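Neural-cadherin (PDB 3UBF) mediates calcium-dependent, mainly homophilic adhesion between cells in Drosophila, this chain being a run of three successive cadherin domains from its extracellular region. Local coordinates at residues K7-T12 against V92-K97; M113-Q118 against L203-G208; R210-Y215 against V290-D295. All coordinates share one frame; numbering follows the deposited sequence.

Contacts 1 and 2 repeat one feature of the cadherin fold in two successive domains: the first strand of a sheet lies parallel to the last, joined by a backbone hydrogen-bond ladder. Contact 1 is partly buried, with one face that mixes charged, polar and apolar side chains; contact 2 is buried, its inner face wholly apolar. Contact 3 belongs to the third domain and is also buried, but it spans the two sheets of the sandwich and is made by an aromatic ring and a proline, with one water linking the two segments. Contacts 2 and 3 touch through Arg210, at centres about 15 Å apart, whereas contact 1 lies about 49 Å from contact 2, centre to centre.

Contact 1. Residues K7-T12 against V92-K97; sequences KRIEFT and VIILVK
Ile9 and Phe11 both meet Ile94, and the first torsions set which branches touch. In Ile9, CG1 is anti to the backbone N (chi1 -159°) and CG2 takes the crowded position between N and the carbonyl carbon, where it lies 3.8 Å from Ile94 CG1. In Ile94, chi1 of -60° puts CG1 anti to the carbonyl carbon, and CG2 is left anti to the backbone N; it reaches the rim of the Phe11 ring near the ring plane, with Ile94 CG2 4.0 Å from Phe11 CD1. On the reverse face, Ile93 CD1 sits over one face of the Arg8 guanidinium, towards its rim and 3.9 Å from Arg8 NH1. The opposite charges of Glu10 and Lys97 remain apart, OE2 of Glu10 being 5.3 Å from NZ of Lys97.

Five backbone hydrogen bonds form a parallel ladder, from Ile93 N to Lys7 O (2.8 Å) at one end to Lys97 N and Phe11 O (2.8 Å) at the other. The bond from Leu95 N to Ile9 O is markedly bent at its hydrogen (130°).

Strand 3-12 is the edge of its sheet within the chain, and strand 88-97 pairs on its other side, antiparallel, with strand 68-76. Ile9, Phe11, Val92 and Ile94 face the sandwich interior, against Phe24 and Val23 of strand 22-25, while Trp58 packs on Phe11 from a loop and Glu13, a calcium ligand, directly follows the first strand.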
ATOM      1  N   LYS A   7      19.799 -24.858 -20.882  1.00 52.03           N
ATOM      2  CA  LYS A   7      19.634 -23.447 -21.182  1.00 49.99           C
ATOM      3  C   LYS A   7      18.838 -22.820 -20.056  1.00 49.60           C
ATOM      4  O   LYS A   7      17.686 -23.174 -19.850  1.00 49.44           O
ATOM      5  CB  LYS A   7      18.900 -23.266 -22.514  1.00 47.98           C
ATOM      6  CG  LYS A   7      18.589 -21.823 -22.870  1.00 45.78           C
ATOM      7  CD  LYS A   7      19.855 -21.040 -23.150  1.00 46.07           C
ATOM      8  CE  LYS A   7      19.535 -19.793 -23.943  1.00 45.91           C
ATOM      9  NZ  LYS A   7      20.745 -18.938 -24.084  1.00 48.40           N
ATOM     10  N   ARG A   8      19.472 -21.917 -19.319  1.00 50.41           N
ATOM     11  CA  ARG A   8      18.826 -21.189 -18.232  1.00 50.71           C
ATOM     12  C   ARG A   8      18.724 -19.732 -18.630  1.00 49.10           C
ATOM     13  O   ARG A   8      19.680 -19.162 -19.148  1.00 49.61           O
ATOM     14  CB  ARG A   8      19.628 -21.306 -16.939  1.00 53.57           C
ATOM     15  CG  ARG A   8      19.613 -22.696 -16.343  1.00 57.40           C
ATOM     16  CD  ARG A   8      20.512 -22.792 -15.114  1.00 63.92           C
ATOM     17  NE  ARG A   8      20.372 -24.087 -14.448  1.00 68.32           N
ATOM     18  CZ  ARG A   8      19.369 -24.404 -13.631  1.00 70.00           C
ATOM     19  NH1 ARG A   8      18.406 -23.521 -13.373  1.00 68.15           N
ATOM     20  NH2 ARG A   8      19.327 -25.607 -13.074  1.00 72.54           N
ATOM     21  N   ILE A   9      17.558 -19.136 -18.405  1.00 47.54           N
ATOM     22  CA  ILE A   9      17.342 -17.760 -18.798  1.00 46.14           C
ATOM     23  C   ILE A   9      16.172 -17.171 -18.009  1.00 46.00           C
ATOM     24  O   ILE A   9      15.192 -17.856 -17.730  1.00 45.58           O
ATOM     25  CB  ILE A   9      17.167 -17.657 -20.335  1.00 44.43           C
ATOM     26  CG1 ILE A   9      17.448 -16.243 -20.834  1.00 44.84           C
ATOM     27  CG2 ILE A   9      15.820 -18.216 -20.781  1.00 43.31           C
ATOM     28  CD1 ILE A   9      17.603 -16.150 -22.359  1.00 44.72           C
ATOM     29  N   GLU A  10      16.308 -15.899 -17.647  1.00 46.72           N
ATOM     30  CA  GLU A  10      15.352 -15.183 -16.819  1.00 47.16           C
ATOM     31  C   GLU A  10      14.569 -14.152 -17.649  1.00 45.96           C
ATOM     32  O   GLU A  10      15.151 -13.331 -18.364  1.00 45.82           O
ATOM     33  CB  GLU A  10      16.104 -14.487 -15.676  1.00 49.69           C
ATOM     34  CG  GLU A  10      15.255 -13.972 -14.513  1.00 52.20           C
ATOM     35  CD  GLU A  10      16.112 -13.339 -13.417  1.00 58.77           C
ATOM     36  OE1 GLU A  10      17.003 -14.029 -12.861  1.00 62.07           O
ATOM     37  OE2 GLU A  10      15.905 -12.142 -13.112  1.00 61.16           O
ATOM     38  N   PHE A  11      13.247 -14.218 -17.556  1.00 44.77           N
ATOM     39  CA  PHE A  11      12.375 -13.217 -18.152  1.00 44.41           C
ATOM     40  C   PHE A  11      11.263 -12.831 -17.185  1.00 45.11           C
ATOM     41  O   PHE A  11      10.923 -13.579 -16.275  1.00 45.24           O
ATOM     42  CB  PHE A  11      11.793 -13.709 -19.482  1.00 43.31           C
ATOM     43  CG  PHE A  11      12.783 -13.714 -20.597  1.00 42.46           C
ATOM     44  CD1 PHE A  11      13.348 -14.910 -21.031  1.00 41.03           C
ATOM     45  CD2 PHE A  11      13.194 -12.519 -21.184  1.00 43.40           C
ATOM     46  CE1 PHE A  11      14.293 -14.922 -22.045  1.00 40.66           C
ATOM     47  CE2 PHE A  11      14.152 -12.518 -22.213  1.00 43.68           C
ATOM     48  CZ  PHE A  11      14.701 -13.724 -22.640  1.00 41.91           C
ATOM     49  N   THR A  12      10.706 -11.646 -17.368  1.00 45.82           N
ATOM     50  CA  THR A  12       9.621 -11.226 -16.509  1.00 46.98           C
ATOM     51  C   THR A  12       8.334 -11.822 -17.049  1.00 46.50           C
ATOM     52  O   THR A  12       8.296 -12.314 -18.165  1.00 45.95           O
ATOM     53  CB  THR A  12       9.513  -9.706 -16.430  1.00 48.45           C
ATOM     54  OG1 THR A  12       9.136  -9.196 -17.710  1.00 48.66           O
ATOM     55  CG2 THR A  12      10.847  -9.095 -15.992  1.00 49.16           C
ATOM     56  N   VAL A  92      15.357 -26.612 -21.355  1.00 50.07           N
ATOM     57  CA  VAL A  92      15.273 -25.162 -21.239  1.00 47.30           C
ATOM     58  C   VAL A  92      14.461 -24.802 -20.001  1.00 47.31           C
ATOM     59  O   VAL A  92      13.333 -25.287 -19.809  1.00 47.96           O
ATOM     60  CB  VAL A  92      14.678 -24.500 -22.499  1.00 45.55           C
ATOM     61  CG1 VAL A  92      14.854 -22.984 -22.443  1.00 43.57           C
ATOM     62  CG2 VAL A  92      15.324 -25.046 -23.762  1.00 45.43           C
ATOM     63  N   ILE A  93      15.062 -23.977 -19.147  1.00 46.76           N
ATOM     64  CA  ILE A  93      14.410 -23.496 -17.931  1.00 46.57           C
ATOM     65  C   ILE A  93      14.379 -21.984 -17.974  1.00 44.80           C
ATOM     66  O   ILE A  93      15.401 -21.331 -17.765  1.00 45.42           O
ATOM     67  CB  ILE A  93      15.141 -23.956 -16.632  1.00 48.99           C
ATOM     68  CG1 ILE A  93      15.477 -25.456 -16.671  1.00 50.97           C
ATOM     69  CG2 ILE A  93      14.297 -23.641 -15.401  1.00 48.83           C
ATOM     70  CD1 ILE A  93      16.187 -25.975 -15.407  1.00 53.39           C
ATOM     71  N   ILE A  94      13.209 -21.428 -18.269  1.00 43.55           N
ATOM     72  CA  ILE A  94      13.017 -19.992 -18.224  1.00 42.41           C
ATOM     73  C   ILE A  94      12.515 -19.664 -16.833  1.00 43.89           C
ATOM     74  O   ILE A  94      11.375 -19.970 -16.500  1.00 44.52           O
ATOM     75  CB  ILE A  94      11.964 -19.515 -19.247  1.00 41.34           C
ATOM     76  CG1 ILE A  94      12.375 -19.874 -20.680  1.00 40.18           C
ATOM     77  CG2 ILE A  94      11.717 -18.003 -19.110  1.00 41.24           C
ATOM     78  CD1 ILE A  94      11.208 -19.842 -21.669  1.00 39.01           C
ATOM     79  N   LEU A  95      13.363 -19.063 -16.010  1.00 45.14           N
ATOM     80  CA  LEU A  95      12.906 -18.543 -14.731  1.00 46.74           C
ATOM     81  C   LEU A  95      12.075 -17.291 -14.990  1.00 46.00           C
ATOM     82  O   LEU A  95      12.588 -16.338 -15.569  1.00 46.23           O
ATOM     83  CB  LEU A  95      14.087 -18.218 -13.820  1.00 48.53           C
ATOM     84  CG  LEU A  95      13.682 -17.753 -12.414  1.00 51.23           C
ATOM     85  CD1 LEU A  95      12.998 -18.874 -11.618  1.00 52.97           C
ATOM     86  CD2 LEU A  95      14.874 -17.169 -11.649  1.00 53.18           C
ATOM     87  N   VAL A  96      10.801 -17.305 -14.582  1.00 46.09           N
ATOM     88  CA  VAL A  96       9.877 -16.179 -14.788  1.00 45.00           C
ATOM     89  C   VAL A  96       9.773 -15.334 -13.522  1.00 46.98           C
ATOM     90  O   VAL A  96       9.510 -15.837 -12.428  1.00 48.12           O
ATOM     91  CB  VAL A  96       8.464 -16.657 -15.214  1.00 45.06           C
ATOM     92  CG1 VAL A  96       7.482 -15.477 -15.379  1.00 44.48           C
ATOM     93  CG2 VAL A  96       8.537 -17.480 -16.498  1.00 43.14           C
ATOM     94  N   LYS A  97      10.002 -14.040 -13.686  1.00 47.41           N
ATOM     95  CA  LYS A  97       9.931 -13.095 -12.588  1.00 49.72           C
ATOM     96  C   LYS A  97       8.616 -12.326 -12.635  1.00 50.25           C
ATOM     97  O   LYS A  97       8.264 -11.731 -13.656  1.00 49.42           O
ATOM     98  CB  LYS A  97      11.133 -12.144 -12.621  1.00 50.51           C
ATOM     99  CG  LYS A  97      12.153 -12.328 -11.483  1.00 53.77           C
ATOM    100  CD  LYS A  97      12.574 -13.788 -11.238  1.00 55.38           C
ATOM    101  CE  LYS A  97      13.572 -13.910 -10.066  1.00 59.83           C
ATOM    102  NZ  LYS A  97      13.103 -13.300  -8.762  1.00 62.89           N
TER

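Contact 2. Residues M113-Q118 against L203-G208; sequences MQAVVQ and LSIVGG
Val117 and Ile205 make the closest apolar contact between the two strands, with Val117 CB 3.7 Å from Ile205 CG2. The two side chains are set at a slant to each other, and the torsion of Val117 (chi1 58°) places CG1 between its own N and carbonyl carbon, where it lies 3.8 Å from Ile205 CG2 and touches the CA of Gly207 as well. The same face carries Ala115, whose CB meets Ile205 CG1 at 4.1 Å, and Met113, whose CB is 3.8 Å from Leu203 CD1.

Backbone hydrogen bonding runs in a parallel ladder of five bonds. It starts from Ser204 N to Met113 O (3.0 Å) and ends with Gly208 N to Val117 O (2.7 Å), so pairing continues one residue beyond the end of strand 201-207, to a glycine with positive phi (81°). Weaker CA-H...O contacts accompany the ladder, as between Ile205 CA and Ala115 O (3.4 Å).

Polar groups are met from outside the pair. Ala115 O accepts from Val206 N within the ladder and also from Arg210 NH2, so two donors share it; Ser204 OG is hydrogen-bonded to Glu176 and to Arg210 NH1. Arg210 thereby ties this edge to the connection leading into the next domain.

Parallel pairing of first and last strands is part of the Greek-key topology of cadherin domains. Strand 201-207 continues the sheet by antiparallel bonds to strand 176-185, while Met113, Ala115 and Leu203 pack inward on Phe128 of strand 126-133, Leu203 on Val163 and Val117 on Thr165 of strand 162-165.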
ATOM      1  N   MET A 113      -4.337   2.826  12.940  1.00 32.59           N
ATOM      2  CA  MET A 113      -5.723   2.424  12.827  1.00 32.29           C
ATOM      3  C   MET A 113      -6.513   2.705  14.096  1.00 32.41           C
ATOM      4  O   MET A 113      -6.168   2.223  15.175  1.00 32.30           O
ATOM      5  CB  MET A 113      -5.791   0.942  12.485  1.00 31.63           C
ATOM      6  CG  MET A 113      -5.437   0.626  11.039  1.00 32.32           C
ATOM      7  SD  MET A 113      -5.258  -1.150  10.789  1.00 34.13           S
ATOM      8  CE  MET A 113      -4.669  -1.131   9.097  1.00 33.32           C
ATOM      9  N   GLN A 114      -7.572   3.496  13.951  1.00 32.65           N
ATOM     10  CA  GLN A 114      -8.403   3.877  15.079  1.00 33.07           C
ATOM     11  C   GLN A 114      -9.886   3.720  14.759  1.00 33.31           C
ATOM     12  O   GLN A 114     -10.336   4.066  13.679  1.00 34.09           O
ATOM     13  CB  GLN A 114      -8.083   5.299  15.536  1.00 33.88           C
ATOM     14  CG  GLN A 114      -6.741   5.383  16.226  1.00 33.58           C
ATOM     15  CD  GLN A 114      -6.399   6.738  16.799  1.00 34.20           C
ATOM     16  OE1 GLN A 114      -5.326   6.898  17.372  1.00 34.67           O
ATOM     17  NE2 GLN A 114      -7.289   7.722  16.645  1.00 34.10           N
ATOM     18  N   ALA A 115     -10.617   3.161  15.711  1.00 33.23           N
ATOM     19  CA  ALA A 115     -12.046   2.999  15.631  1.00 33.41           C
ATOM     20  C   ALA A 115     -12.623   3.252  17.017  1.00 34.39           C
ATOM     21  O   ALA A 115     -11.891   3.370  18.009  1.00 34.67           O
ATOM     22  CB  ALA A 115     -12.387   1.600  15.185  1.00 32.54           C
ATOM     23  N   VAL A 116     -13.947   3.342  17.075  1.00 35.01           N
ATOM     24  CA  VAL A 116     -14.678   3.297  18.339  1.00 35.22           C
ATOM     25  C   VAL A 116     -15.666   2.143  18.282  1.00 35.05           C
ATOM     26  O   VAL A 116     -16.079   1.720  17.196  1.00 34.90           O
ATOM     27  CB  VAL A 116     -15.437   4.601  18.605  1.00 36.38           C
ATOM     28  CG1 VAL A 116     -14.460   5.717  18.973  1.00 36.60           C
ATOM     29  CG2 VAL A 116     -16.303   4.981  17.392  1.00 36.11           C
ATOM     30  N   VAL A 117     -16.045   1.629  19.445  1.00 35.28           N
ATOM     31  CA  VAL A 117     -17.130   0.657  19.502  1.00 34.78           C
ATOM     32  C   VAL A 117     -18.255   1.160  20.399  1.00 36.21           C
ATOM     33  O   VAL A 117     -18.033   1.513  21.558  1.00 36.57           O
ATOM     34  CB  VAL A 117     -16.645  -0.735  19.966  1.00 34.27           C
ATOM     35  CG1 VAL A 117     -15.988  -0.665  21.349  1.00 33.09           C
ATOM     36  CG2 VAL A 117     -17.800  -1.721  19.967  1.00 34.01           C
ATOM     37  N   GLN A 118     -19.461   1.190  19.840  1.00 37.06           N
ATOM     38  CA  GLN A 118     -20.694   1.486  20.564  1.00 38.36           C
ATOM     39  C   GLN A 118     -20.698   0.695  21.881  1.00 38.26           C
ATOM     40  O   GLN A 118     -20.296  -0.471  21.902  1.00 37.54           O
ATOM     41  CB  GLN A 118     -21.859   1.044  19.685  1.00 39.24           C
ATOM     42  CG  GLN A 118     -23.033   1.998  19.581  1.00 43.56           C
ATOM     43  CD  GLN A 118     -24.356   1.260  19.285  1.00 48.80           C
ATOM     44  OE1 GLN A 118     -24.426   0.377  18.410  1.00 49.40           O
ATOM     45  NE2 GLN A 118     -25.403   1.617  20.023  1.00 49.96           N
ATOM     46  N   LEU A 203      -4.549  -1.944  15.677  1.00 31.02           N
ATOM     47  CA  LEU A 203      -5.883  -1.373  15.613  1.00 30.37           C
ATOM     48  C   LEU A 203      -6.376  -1.117  17.037  1.00 30.69           C
ATOM     49  O   LEU A 203      -6.474  -2.037  17.877  1.00 30.46           O
ATOM     50  CB  LEU A 203      -6.838  -2.275  14.820  1.00 29.41           C
ATOM     51  CG  LEU A 203      -8.347  -1.971  14.873  1.00 29.29           C
ATOM     52  CD1 LEU A 203      -8.662  -0.537  14.465  1.00 29.09           C
ATOM     53  CD2 LEU A 203      -9.136  -2.944  14.025  1.00 27.11           C
ATOM     54  N   SER A 204      -6.658   0.157  17.281  1.00 30.77           N
ATOM     55  CA  SER A 204      -7.125   0.648  18.558  1.00 31.45           C
ATOM     56  C   SER A 204      -8.612   0.939  18.455  1.00 31.08           C
ATOM     57  O   SER A 204      -9.025   1.789  17.664  1.00 31.28           O
ATOM     58  CB  SER A 204      -6.377   1.934  18.924  1.00 32.34           C
ATOM     59  OG  SER A 204      -7.174   2.730  19.785  1.00 34.27           O
ATOM     60  N   ILE A 205      -9.408   0.222  19.248  1.00 30.58           N
ATOM     61  CA  ILE A 205     -10.855   0.417  19.296  1.00 30.25           C
ATOM     62  C   ILE A 205     -11.206   0.887  20.700  1.00 30.40           C
ATOM     63  O   ILE A 205     -10.895   0.213  21.675  1.00 30.52           O
ATOM     64  CB  ILE A 205     -11.602  -0.891  18.955  1.00 30.34           C
ATOM     65  CG1 ILE A 205     -11.121  -1.446  17.608  1.00 29.14           C
ATOM     66  CG2 ILE A 205     -13.101  -0.666  18.934  1.00 30.72           C
ATOM     67  CD1 ILE A 205     -11.471  -2.892  17.369  1.00 29.75           C
ATOM     68  N   VAL A 206     -11.798   2.072  20.803  1.00 30.32           N
ATOM     69  CA  VAL A 206     -12.084   2.670  22.103  1.00 30.72           C
ATOM     70  C   VAL A 206     -13.589   2.623  22.383  1.00 31.28           C
ATOM     71  O   VAL A 206     -14.400   2.938  21.509  1.00 31.54           O
ATOM     72  CB  VAL A 206     -11.516   4.113  22.206  1.00 31.78           C
ATOM     73  CG1 VAL A 206     -11.977   4.817  23.492  1.00 32.30           C
ATOM     74  CG2 VAL A 206     -10.005   4.092  22.167  1.00 30.34           C
ATOM     75  N   GLY A 207     -13.972   2.207  23.587  1.00 31.64           N
ATOM     76  CA  GLY A 207     -15.383   2.182  23.948  1.00 31.68           C
ATOM     77  C   GLY A 207     -16.047   3.547  23.812  1.00 33.08           C
ATOM     78  O   GLY A 207     -15.610   4.527  24.418  1.00 33.70           O
ATOM     79  N   GLY A 208     -17.094   3.602  22.989  1.00 33.32           N
ATOM     80  CA  GLY A 208     -18.020   4.731  22.943  1.00 35.11           C
ATOM     81  C   GLY A 208     -17.544   5.916  22.135  1.00 35.80           C
ATOM     82  O   GLY A 208     -18.085   6.210  21.062  1.00 36.50           O
TER

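Contact 3. Residues R210-Y215 against V290-D295; sequences RAPQFY and VTATED
Phe214 reaches across to Ala292 and Val290 inside the beta-sandwich of the third cadherin domain, bridging its two sheets: strand 213-214 pairs with strand 232-239, and strand 285-294 lies in the facing sheet. CG of Phe214 is anti to the carbonyl carbon (chi1 -78°), and the ring beyond it meets the facing strand with its far end, CZ lying 3.5 Å from CB of Ala292. The CE2 atom of Phe214 is 4.2 Å from CG1 of Val290, and the carbonyl carbon of Thr291 lies at the ring edge, near its plane. An alanine in place of Phe214 would probably open a gap between the sheets, leaving Ala292 CB and Val290 CG1 without the ring that packs on them.

Nearer the start of the segment, the Pro212 ring crosses the Glu294 side chain at a slant, CG of Pro212 lying 3.8 Å from CG of Glu294. The Glu294 chain is extended beyond CG, chi2 of -171° setting CD anti to CA; at its end OE2 is hydrogen-bonded to Ser240 OG and accepts from a water 2.7 Å away, which also donates to Arg210 O at 3.0 Å.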
ATOM      1  N   ARG A 210     -13.871   8.681  21.342  1.00 38.28           N
ATOM      2  CA  ARG A 210     -12.446   8.998  21.452  1.00 35.71           C
ATOM      3  C   ARG A 210     -12.237  10.302  20.696  1.00 34.41           C
ATOM      4  O   ARG A 210     -13.122  10.745  19.970  1.00 34.24           O
ATOM      5  CB  ARG A 210     -11.586   7.881  20.854  1.00 34.53           C
ATOM      6  CG  ARG A 210     -11.631   7.832  19.320  1.00 33.91           C
ATOM      7  CD  ARG A 210     -10.924   6.612  18.720  1.00 33.46           C
ATOM      8  NE  ARG A 210      -9.533   6.542  19.146  1.00 32.16           N
ATOM      9  CZ  ARG A 210      -8.826   5.421  19.246  1.00 32.02           C
ATOM     10  NH1 ARG A 210      -7.550   5.479  19.656  1.00 27.48           N
ATOM     11  NH2 ARG A 210      -9.388   4.252  18.937  1.00 30.04           N
ATOM     12  N   ALA A 211     -11.058  10.896  20.843  1.00 33.45           N
ATOM     13  CA  ALA A 211     -10.783  12.210  20.285  1.00 32.70           C
ATOM     14  C   ALA A 211     -10.500  12.140  18.795  1.00 31.89           C
ATOM     15  O   ALA A 211     -10.138  11.080  18.287  1.00 30.84           O
ATOM     16  CB  ALA A 211      -9.623  12.851  21.026  1.00 32.41           C
ATOM     17  N   PRO A 212     -10.649  13.273  18.088  1.00 32.56           N
ATOM     18  CA  PRO A 212     -10.411  13.309  16.653  1.00 32.40           C
ATOM     19  C   PRO A 212      -8.998  12.870  16.350  1.00 31.64           C
ATOM     20  O   PRO A 212      -8.104  13.053  17.191  1.00 31.61           O
ATOM     21  CB  PRO A 212     -10.539  14.800  16.306  1.00 32.62           C
ATOM     22  CG  PRO A 212     -11.253  15.412  17.422  1.00 33.80           C
ATOM     23  CD  PRO A 212     -10.876  14.624  18.625  1.00 33.88           C
ATOM     24  N   GLN A 213      -8.813  12.280  15.171  1.00 31.63           N
ATOM     25  CA  GLN A 213      -7.496  11.912  14.691  1.00 31.18           C
ATOM     26  C   GLN A 213      -7.230  12.642  13.387  1.00 31.76           C
ATOM     27  O   GLN A 213      -8.053  12.628  12.457  1.00 32.23           O
ATOM     28  CB  GLN A 213      -7.390  10.409  14.479  1.00 31.56           C
ATOM     29  CG  GLN A 213      -6.013   9.925  14.054  1.00 29.84           C
ATOM     30  CD  GLN A 213      -5.983   8.428  13.829  1.00 31.87           C
ATOM     31  OE1 GLN A 213      -7.023   7.801  13.623  1.00 33.48           O
ATOM     32  NE2 GLN A 213      -4.799   7.844  13.872  1.00 31.35           N
ATOM     33  N   PHE A 214      -6.070  13.284  13.335  1.00 31.93           N
ATOM     34  CA  PHE A 214      -5.644  13.980  12.144  1.00 32.64           C
ATOM     35  C   PHE A 214      -5.256  12.969  11.083  1.00 33.98           C
ATOM     36  O   PHE A 214      -4.812  11.867  11.407  1.00 34.55           O
ATOM     37  CB  PHE A 214      -4.488  14.924  12.469  1.00 31.75           C
ATOM     38  CG  PHE A 214      -4.919  16.199  13.134  1.00 31.55           C
ATOM     39  CD1 PHE A 214      -4.753  16.373  14.503  1.00 31.75           C
ATOM     40  CD2 PHE A 214      -5.492  17.230  12.390  1.00 31.81           C
ATOM     41  CE1 PHE A 214      -5.153  17.566  15.136  1.00 33.65           C
ATOM     42  CE2 PHE A 214      -5.905  18.434  13.014  1.00 33.25           C
ATOM     43  CZ  PHE A 214      -5.730  18.602  14.386  1.00 33.13           C
ATOM     44  N   TYR A 215      -5.443  13.338   9.818  1.00 35.73           N
ATOM     45  CA  TYR A 215      -5.112  12.456   8.688  1.00 37.84           C
ATOM     46  C   TYR A 215      -3.613  12.315   8.444  1.00 38.56           C
ATOM     47  O   TYR A 215      -3.181  11.432   7.711  1.00 40.63           O
ATOM     48  CB  TYR A 215      -5.882  12.860   7.425  1.00 38.60           C
ATOM     49  CG  TYR A 215      -7.228  12.183   7.372  1.00 40.64           C
ATOM     50  CD1 TYR A 215      -8.369  12.812   7.873  1.00 40.65           C
ATOM     51  CD2 TYR A 215      -7.356  10.884   6.869  1.00 41.97           C
ATOM     52  CE1 TYR A 215      -9.596  12.183   7.853  1.00 41.09           C
ATOM     53  CE2 TYR A 215      -8.577  10.248   6.844  1.00 43.67           C
ATOM     54  CZ  TYR A 215      -9.698  10.901   7.343  1.00 44.38           C
ATOM     55  OH  TYR A 215     -10.929  10.268   7.328  1.00 47.15           O
ATOM     56  N   VAL A 290      -1.896  23.113  15.153  1.00 38.20           N
ATOM     57  CA  VAL A 290      -3.305  23.080  14.800  1.00 38.36           C
ATOM     58  C   VAL A 290      -4.069  22.214  15.797  1.00 38.83           C
ATOM     59  O   VAL A 290      -3.649  21.095  16.134  1.00 38.04           O
ATOM     60  CB  VAL A 290      -3.539  22.587  13.353  1.00 37.25           C
ATOM     61  CG1 VAL A 290      -5.052  22.549  13.037  1.00 38.32           C
ATOM     62  CG2 VAL A 290      -2.802  23.491  12.359  1.00 35.88           C
ATOM     63  N   THR A 291      -5.186  22.742  16.275  1.00 40.27           N
ATOM     64  CA  THR A 291      -6.063  21.982  17.149  1.00 40.78           C
ATOM     65  C   THR A 291      -7.373  21.679  16.433  1.00 41.25           C
ATOM     66  O   THR A 291      -7.942  22.556  15.787  1.00 41.75           O
ATOM     67  CB  THR A 291      -6.300  22.726  18.460  1.00 43.18           C
ATOM     68  OG1 THR A 291      -5.031  23.000  19.058  1.00 42.65           O
ATOM     69  CG2 THR A 291      -7.148  21.890  19.440  1.00 44.28           C
ATOM     70  N   ALA A 292      -7.806  20.418  16.519  1.00 41.08           N
ATOM     71  CA  ALA A 292      -9.140  19.999  16.082  1.00 42.89           C
ATOM     72  C   ALA A 292     -10.050  19.835  17.296  1.00 45.60           C
ATOM     73  O   ALA A 292      -9.763  19.049  18.191  1.00 45.12           O
ATOM     74  CB  ALA A 292      -9.078  18.698  15.294  1.00 40.76           C
ATOM     75  N   THR A 293     -11.155  20.566  17.309  1.00 49.36           N
ATOM     76  CA  THR A 293     -12.069  20.547  18.438  1.00 53.16           C
ATOM     77  C   THR A 293     -13.452  20.108  17.999  1.00 55.59           C
ATOM     78  O   THR A 293     -14.009  20.643  17.048  1.00 56.64           O
ATOM     79  CB  THR A 293     -12.136  21.933  19.091  1.00 55.69           C
ATOM     80  OG1 THR A 293     -10.804  22.358  19.400  1.00 55.57           O
ATOM     81  CG2 THR A 293     -12.966  21.911  20.364  1.00 58.93           C
ATOM     82  N   GLU A 294     -13.985  19.107  18.694  1.00 57.48           N
ATOM     83  CA  GLU A 294     -15.377  18.703  18.540  1.00 60.93           C
ATOM     84  C   GLU A 294     -16.226  19.562  19.452  1.00 65.75           C
ATOM     85  O   GLU A 294     -15.883  19.760  20.616  1.00 66.79           O
ATOM     86  CB  GLU A 294     -15.558  17.233  18.916  1.00 59.78           C
ATOM     87  CG  GLU A 294     -14.975  16.251  17.913  1.00 56.69           C
ATOM     88  CD  GLU A 294     -15.355  14.803  18.200  1.00 56.50           C
ATOM     89  OE1 GLU A 294     -15.710  14.480  19.356  1.00 55.71           O
ATOM     90  OE2 GLU A 294     -15.283  13.982  17.258  1.00 55.75           O
ATOM     91  N   ASP A 295     -17.323  20.095  18.924  1.00 70.40           N
ATOM     92  CA  ASP A 295     -18.343  20.719  19.778  1.00 76.08           C
ATOM     93  C   ASP A 295     -19.329  19.620  20.147  1.00 77.93           C
ATOM     94  O   ASP A 295     -20.433  19.890  20.633  1.00 82.25           O
ATOM     95  CB  ASP A 295     -19.055  21.875  19.072  1.00 79.72           C
ATOM     96  CG  ASP A 295     -18.943  23.191  19.839  1.00 83.41           C
ATOM     97  OD1 ASP A 295     -17.836  23.784  19.828  1.00 82.05           O
ATOM     98  OD2 ASP A 295     -19.955  23.639  20.431  1.00 87.10           O
TER
HETATM   99  O   HOH W   1     -13.574  11.892  17.287  1.00 13.67           O